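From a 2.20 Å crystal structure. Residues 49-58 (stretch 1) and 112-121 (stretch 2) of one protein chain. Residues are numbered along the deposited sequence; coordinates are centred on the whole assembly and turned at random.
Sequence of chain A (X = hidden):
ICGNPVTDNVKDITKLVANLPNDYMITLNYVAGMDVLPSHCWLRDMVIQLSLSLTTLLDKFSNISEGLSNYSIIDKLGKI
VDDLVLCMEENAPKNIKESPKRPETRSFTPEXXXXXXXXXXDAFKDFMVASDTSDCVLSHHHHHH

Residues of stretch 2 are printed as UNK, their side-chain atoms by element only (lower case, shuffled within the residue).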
ATOM      1  N   GLN A  49      13.274  -4.531 -15.977  1.00 29.77           N
ATOM      2  CA  GLN A  49      11.938  -4.825 -15.439  1.00 31.15           C
ATOM      3  C   GLN A  49      11.709  -4.181 -14.059  1.00 29.69           C
ATOM      4  O   GLN A  49      10.625  -3.708 -13.757  1.00 28.20           O
ATOM      5  CB  GLN A  49      11.725  -6.343 -15.338  1.00 32.33           C
ATOM      6  CG  GLN A  49      11.630  -7.074 -16.669  1.00 36.24           C
ATOM      7  CD  GLN A  49      10.710  -6.375 -17.675  1.00 39.99           C
ATOM      8  OE1 GLN A  49       9.631  -5.893 -17.329  1.00 38.39           O
ATOM      9  NE2 GLN A  49      11.140  -6.324 -18.928  1.00 44.51           N
ATOM     10  N   LEU A  50      12.732  -4.170 -13.217  1.00 29.14           N
ATOM     11  CA  LEU A  50      12.573  -3.580 -11.908  1.00 30.58           C
ATOM     12  C   LEU A  50      12.336  -2.090 -12.087  1.00 30.76           C
ATOM     13  O   LEU A  50      11.487  -1.515 -11.418  1.00 29.01           O
ATOM     14  CB  LEU A  50      13.812  -3.836 -11.049  1.00 30.37           C
ATOM     15  CG  LEU A  50      13.899  -5.297 -10.605  1.00 32.64           C
ATOM     16  CD1 LEU A  50      15.298  -5.611 -10.008  1.00 32.27           C
ATOM     17  CD2 LEU A  50      12.768  -5.573  -9.587  1.00 31.58           C
ATOM     18  N   SER A  51      13.083  -1.490 -13.009  1.00 30.20           N
ATOM     19  CA  SER A  51      12.973  -0.070 -13.305  1.00 30.32           C
ATOM     20  C   SER A  51      11.519   0.256 -13.685  1.00 30.86           C
ATOM     21  O   SER A  51      10.944   1.195 -13.153  1.00 30.18           O
ATOM     22  CB  SER A  51      13.922   0.286 -14.445  1.00 29.70           C
ATOM     23  OG  SER A  51      13.850   1.657 -14.782  1.00 34.70           O
ATOM     24  N   LEU A  52      10.936  -0.518 -14.601  1.00 31.43           N
ATOM     25  CA  LEU A  52       9.545  -0.310 -14.992  1.00 32.40           C
ATOM     26  C   LEU A  52       8.610  -0.436 -13.773  1.00 32.08           C
ATOM     27  O   LEU A  52       7.794   0.442 -13.542  1.00 32.87           O
ATOM     28  CB  LEU A  52       9.109  -1.323 -16.057  1.00 34.04           C
ATOM     29  CG  LEU A  52       9.727  -1.350 -17.467  1.00 36.40           C
ATOM     30  CD1 LEU A  52       8.853  -2.263 -18.351  1.00 37.07           C
ATOM     31  CD2 LEU A  52       9.808   0.052 -18.070  1.00 37.06           C
ATOM     32  N   SER A  53       8.738  -1.522 -12.994  1.00 29.85           N
ATOM     33  CA  SER A  53       7.883  -1.699 -11.812  1.00 29.01           C
ATOM     34  C   SER A  53       8.020  -0.544 -10.815  1.00 28.58           C
ATOM     35  O   SER A  53       7.034  -0.096 -10.255  1.00 29.66           O
ATOM     36  CB  SER A  53       8.183  -3.021 -11.092  1.00 26.85           C
ATOM     37  OG  SER A  53       7.721  -4.138 -11.839  1.00 26.79           O
ATOM     38  N   LEU A  54       9.240  -0.068 -10.593  1.00 28.74           N
ATOM     39  CA  LEU A  54       9.442   1.021  -9.658  1.00 29.97           C
ATOM     40  C   LEU A  54       8.758   2.279 -10.190  1.00 30.09           C
ATOM     41  O   LEU A  54       8.106   2.988  -9.441  1.00 30.98           O
ATOM     42  CB  LEU A  54      10.945   1.245  -9.402  1.00 28.93           C
ATOM     43  CG  LEU A  54      11.600   0.118  -8.559  1.00 30.11           C
ATOM     44  CD1 LEU A  54      13.151   0.274  -8.549  1.00 30.80           C
ATOM     45  CD2 LEU A  54      11.071   0.169  -7.125  1.00 27.67           C
ATOM     46  N   THR A  55       8.877   2.536 -11.486  1.00 31.41           N
ATOM     47  CA  THR A  55       8.218   3.689 -12.086  1.00 33.51           C
ATOM     48  C   THR A  55       6.723   3.648 -11.768  1.00 33.85           C
ATOM     49  O   THR A  55       6.154   4.621 -11.278  1.00 32.28           O
ATOM     50  CB  THR A  55       8.406   3.698 -13.615  1.00 32.93           C
ATOM     51  OG1 THR A  55       9.754   4.067 -13.910  1.00 34.39           O
ATOM     52  CG2 THR A  55       7.451   4.686 -14.287  1.00 35.18           C
ATOM     53  N   THR A  56       6.101   2.510 -12.061  1.00 34.27           N
ATOM     54  CA  THR A  56       4.685   2.307 -11.811  1.00 34.77           C
ATOM     55  C   THR A  56       4.361   2.455 -10.319  1.00 35.29           C
ATOM     56  O   THR A  56       3.379   3.108  -9.956  1.00 34.68           O
ATOM     57  CB  THR A  56       4.264   0.899 -12.327  1.00 37.48           C
ATOM     58  OG1 THR A  56       4.226   0.907 -13.766  1.00 40.19           O
ATOM     59  CG2 THR A  56       2.913   0.491 -11.780  1.00 37.41           C
ATOM     60  N   LEU A  57       5.194   1.864  -9.455  1.00 33.16           N
ATOM     61  CA  LEU A  57       4.984   1.929  -8.005  1.00 33.28           C
ATOM     62  C   LEU A  57       5.024   3.370  -7.485  1.00 33.29           C
ATOM     63  O   LEU A  57       4.153   3.779  -6.713  1.00 32.70           O
ATOM     64  CB  LEU A  57       6.057   1.127  -7.253  1.00 33.56           C
ATOM     65  CG  LEU A  57       5.733   0.163  -6.097  1.00 36.27           C
ATOM     66  CD1 LEU A  57       6.855   0.297  -5.048  1.00 35.72           C
ATOM     67  CD2 LEU A  57       4.363   0.416  -5.463  1.00 31.99           C
ATOM     68  N   LEU A  58       6.049   4.118  -7.896  1.00 33.98           N
ATOM     69  CA  LEU A  58       6.229   5.503  -7.466  1.00 33.82           C
ATOM     70  C   LEU A  58       5.001   6.389  -7.714  1.00 34.45           C
ATOM     71  O   LEU A  58       4.614   7.185  -6.864  1.00 33.98           O
ATOM     72  CB  LEU A  58       7.438   6.135  -8.169  1.00 34.14           C
ATOM     73  CG  LEU A  58       7.746   7.564  -7.679  1.00 36.04           C
ATOM     74  CD1 LEU A  58       8.246   7.509  -6.246  1.00 32.77           C
ATOM     75  CD2 LEU A  58       8.796   8.226  -8.586  1.00 36.34           C
ATOM     76  N   UNK A 112       8.317  -9.935  -1.220  1.00 32.10           N
ATOM     77  CA  UNK A 112       8.791 -10.724  -2.343  1.00 33.04           C
ATOM     78  C   UNK A 112       9.386  -9.881  -3.451  1.00 32.73           C
ATOM     79  O   UNK A 112      10.372 -10.274  -4.097  1.00 33.83           O
ATOM     80  o   UNK A 112       5.285 -12.810  -3.485  1.00 42.58           O
ATOM     81  c   UNK A 112       5.866 -13.277  -2.475  1.00 42.26           C
ATOM     82  c   UNK A 112       7.640 -11.542  -2.918  1.00 35.00           C
ATOM     83  c   UNK A 112       7.142 -12.624  -1.987  1.00 38.98           C
ATOM     84  o   UNK A 112       5.441 -14.261  -1.833  1.00 47.15           O
ATOM     85  N   UNK A 113       8.768  -8.731  -3.703  1.00 29.86           N
ATOM     86  CA  UNK A 113       9.235  -7.868  -4.758  1.00 30.24           C
ATOM     87  C   UNK A 113      10.638  -7.392  -4.443  1.00 30.15           C
ATOM     88  O   UNK A 113      11.551  -7.497  -5.274  1.00 29.47           O
ATOM     89  c   UNK A 113      10.035  -3.678  -6.467  1.00 23.77           C
ATOM     90  c   UNK A 113       8.338  -6.650  -4.904  1.00 27.44           C
ATOM     91  c   UNK A 113       9.842  -3.936  -7.830  1.00 23.30           C
ATOM     92  c   UNK A 113       9.531  -4.546  -5.525  1.00 24.14           C
ATOM     93  c   UNK A 113       8.834  -5.678  -5.915  1.00 24.77           C
ATOM     94  c   UNK A 113       8.649  -5.919  -7.268  1.00 26.64           C
ATOM     95  c   UNK A 113       9.150  -5.051  -8.223  1.00 23.25           C
ATOM     96  N   UNK A 114      10.794  -6.882  -3.229  1.00 32.25           N
ATOM     97  CA  UNK A 114      12.061  -6.339  -2.803  1.00 34.88           C
ATOM     98  C   UNK A 114      13.122  -7.382  -2.498  1.00 37.15           C
ATOM     99  O   UNK A 114      14.295  -7.044  -2.306  1.00 37.84           O
ATOM    100  c   UNK A 114       9.295  -2.604  -2.334  1.00 38.29           C
ATOM    101  c   UNK A 114      11.395  -1.963  -3.310  1.00 35.97           C
ATOM    102  c   UNK A 114      11.217  -4.061  -2.085  1.00 35.34           C
ATOM    103  c   UNK A 114      10.060  -1.699  -3.072  1.00 35.77           C
ATOM    104  c   UNK A 114       9.880  -3.788  -1.843  1.00 33.90           C
ATOM    105  c   UNK A 114      11.974  -3.132  -2.819  1.00 34.65           C
ATOM    106  c   UNK A 114      11.837  -5.372  -1.644  1.00 32.70           C
ATOM    107  N   UNK A 115      12.697  -8.646  -2.463  1.00 37.56           N
ATOM    108  CA  UNK A 115      13.609  -9.768  -2.268  1.00 40.98           C
ATOM    109  C   UNK A 115      14.256  -9.999  -3.635  1.00 38.34           C
ATOM    110  O   UNK A 115      15.448 -10.268  -3.723  1.00 39.00           O
ATOM    111  c   UNK A 115      12.836 -11.016  -1.845  1.00 43.95           C
ATOM    112  o   UNK A 115      13.674 -12.160  -1.859  1.00 49.85           O
ATOM    113  N   UNK A 116      13.447  -9.895  -4.693  1.00 37.82           N
ATOM    114  CA  UNK A 116      13.905 -10.047  -6.070  1.00 36.69           C
ATOM    115  C   UNK A 116      14.865  -8.916  -6.392  1.00 36.76           C
ATOM    116  O   UNK A 116      15.847  -9.105  -7.108  1.00 36.19           O
ATOM    117  c   UNK A 116      13.255 -10.105  -8.491  1.00 37.38           C
ATOM    118  c   UNK A 116      11.654 -10.974  -6.763  1.00 38.51           C
ATOM    119  c   UNK A 116      12.737  -9.944  -7.090  1.00 37.02           C
ATOM    120  c   UNK A 116      12.186 -12.362  -6.479  1.00 36.59           C
ATOM    121  N   UNK A 117      14.537  -7.736  -5.873  1.00 37.39           N
ATOM    122  CA  UNK A 117      15.325  -6.527  -6.071  1.00 38.18           C
ATOM    123  C   UNK A 117      16.697  -6.695  -5.412  1.00 38.34           C
ATOM    124  O   UNK A 117      17.733  -6.446  -6.037  1.00 38.05           O
ATOM    125  c   UNK A 117      15.346  -4.053  -5.451  1.00 35.97           C
ATOM    126  c   UNK A 117      15.144  -3.081  -6.426  1.00 34.63           C
ATOM    127  c   UNK A 117      17.066  -2.669  -4.478  1.00 36.43           C
ATOM    128  c   UNK A 117      15.898  -1.918  -6.427  1.00 35.39           C
ATOM    129  c   UNK A 117      16.309  -3.833  -4.478  1.00 35.87           C
ATOM    130  c   UNK A 117      16.861  -1.710  -5.454  1.00 35.67           C
ATOM    131  c   UNK A 117      14.566  -5.332  -5.466  1.00 35.94           C
ATOM    132  N   UNK A 118      16.699  -7.114  -4.150  1.00 39.31           N
ATOM    133  CA  UNK A 118      17.946  -7.325  -3.413  1.00 40.43           C
ATOM    134  C   UNK A 118      18.795  -8.392  -4.068  1.00 41.40           C
ATOM    135  O   UNK A 118      20.017  -8.258  -4.146  1.00 40.73           O
ATOM    136  c   UNK A 118      17.383  -6.546  -1.101  1.00 40.78           C
ATOM    137  n   UNK A 118      17.737  -5.361  -1.584  1.00 40.76           N
ATOM    138  o   UNK A 118      16.875  -6.683   0.004  1.00 44.67           O
ATOM    139  c   UNK A 118      17.660  -7.729  -1.977  1.00 41.00           C
ATOM    140  N   UNK A 119      18.152  -9.450  -4.544  1.00 41.52           N
ATOM    141  CA  UNK A 119      18.899 -10.504  -5.207  1.00 44.23           C
ATOM    142  C   UNK A 119      19.469 -10.028  -6.543  1.00 43.69           C
ATOM    143  O   UNK A 119      20.547 -10.459  -6.924  1.00 43.48           O
ATOM    144  n   UNK A 119      15.538 -13.503  -4.045  1.00 61.20           N
ATOM    145  c   UNK A 119      17.826 -12.496  -4.050  1.00 52.53           C
ATOM    146  n   UNK A 119      13.349 -14.104  -3.645  1.00 63.18           N
ATOM    147  c   UNK A 119      18.028 -11.755  -5.378  1.00 47.27           C
ATOM    148  c   UNK A 119      16.974 -13.761  -4.158  1.00 57.59           C
ATOM    149  n   UNK A 119      15.014 -15.673  -3.464  1.00 62.67           N
ATOM    150  c   UNK A 119      14.635 -14.425  -3.718  1.00 63.10           C
ATOM    151  N   UNK A 120      18.768  -9.135  -7.246  1.00 43.00           N
ATOM    152  CA  UNK A 120      19.281  -8.623  -8.519  1.00 42.77           C
ATOM    153  C   UNK A 120      20.484  -7.733  -8.226  1.00 42.09           C
ATOM    154  O   UNK A 120      21.510  -7.794  -8.897  1.00 41.70           O
ATOM    155  c   UNK A 120      18.222  -7.800  -9.266  1.00 42.45           C
ATOM    156  o   UNK A 120      17.218  -8.624  -9.824  1.00 44.20           O
ATOM    157  N   UNK A 121      20.337  -6.893  -7.217  1.00 42.77           N
ATOM    158  CA  UNK A 121      21.406  -6.001  -6.820  1.00 43.48           C
ATOM    159  C   UNK A 121      22.655  -6.795  -6.468  1.00 43.96           C
ATOM    160  O   UNK A 121      23.753  -6.462  -6.908  1.00 43.88           O
ATOM    161  c   UNK A 121      19.846  -4.235  -6.019  1.00 42.87           C
ATOM    162  c   UNK A 121      20.191  -3.290  -7.168  1.00 39.67           C
ATOM    163  c   UNK A 121      20.986  -5.170  -5.612  1.00 41.19           C
ATOM    164  c   UNK A 121      22.185  -4.416  -5.052  1.00 43.20           C
TER

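Position 112 carries three carbons in an unbranched run, the third bearing two oxygens. Its side chain does not reach stretch 1. A carboxylate on a chain of this length makes it Glu-112, an exposed residue.

At position 113 one carbon leads to a ring of six carbons. The CA-to-CB bond points toward stretch 1, and the ring touches Leu-50, Ser-53 and Leu-54. With no heteroatom on the ring, this is Phe-113. Its CE1 lies 3.6 Å from Ser-53 CB and its CZ 3.8 Å from Leu-50 CD2, while Leu-54 CD2 meets the ring edge 4.0 Å from Phe-113 CE2.

Position 114 has the same seven carbons, again one followed by a six-membered ring. The CA-to-CB bond points sideways, but the end of the side chain comes nearer and touches Leu-54 and Leu-57. It is Phe-114, with CZ 4.3 Å from Leu-57 CD1 and CE2 4.4 Å from Leu-54 CD2.

One carbon and one oxygen form the side chain at position 115, which does not reach stretch 1: Ser-115.

Position 116 shows four carbons, forked at the first, with one arm two carbons long. The CA-to-CB bond points toward stretch 1, but the end of the side chain leads away and makes no contact there. The beta branch and longer arm identify Ile-116.

A third carbon-only ring on a single carbon occupies position 117, touching Leu-50 and Leu-54. This is Phe-117; its CE1 sits 4.1 Å from Leu-54 CD1, and Leu-50 CD1 lies 4.0 Å from Phe-117 CA.

Position 118 has two carbons, the second bearing one oxygen and one nitrogen, and the CA-to-CB bond points away from stretch 1: Asn-118.

At position 119, three carbons, a nitrogen and a carbon with two further nitrogens spell out a guanidinium. Arg-119 is exposed, and its NE makes a weak hydrogen bond of 3.3 Å to Ser-115 O.

Position 120 has one carbon and one oxygen, the oxygen touching Leu-50. Ser-120 OG donates to Ile-116 O at 3.1 Å, so this buried hydroxyl is satisfied within its own helix while lying 3.6 Å from Leu-50 CD1.

Four carbons with a fork at the first and one two-carbon arm mark position 121 as Ile-121, which makes no contact with stretch 1.

The helices run roughly antiparallel, at 141°, with axes 11.4 Å apart at closest approach. No hydrogen bond crosses between them; leucine methyl groups pack against three phenylalanine rings. Leu-50 contributes the largest covered area, reaching Phe-113, Phe-117 and Ser-120, while Leu-54 touches all three rings.

Stretch 2, residues 112-121: EFFSIFNRSI
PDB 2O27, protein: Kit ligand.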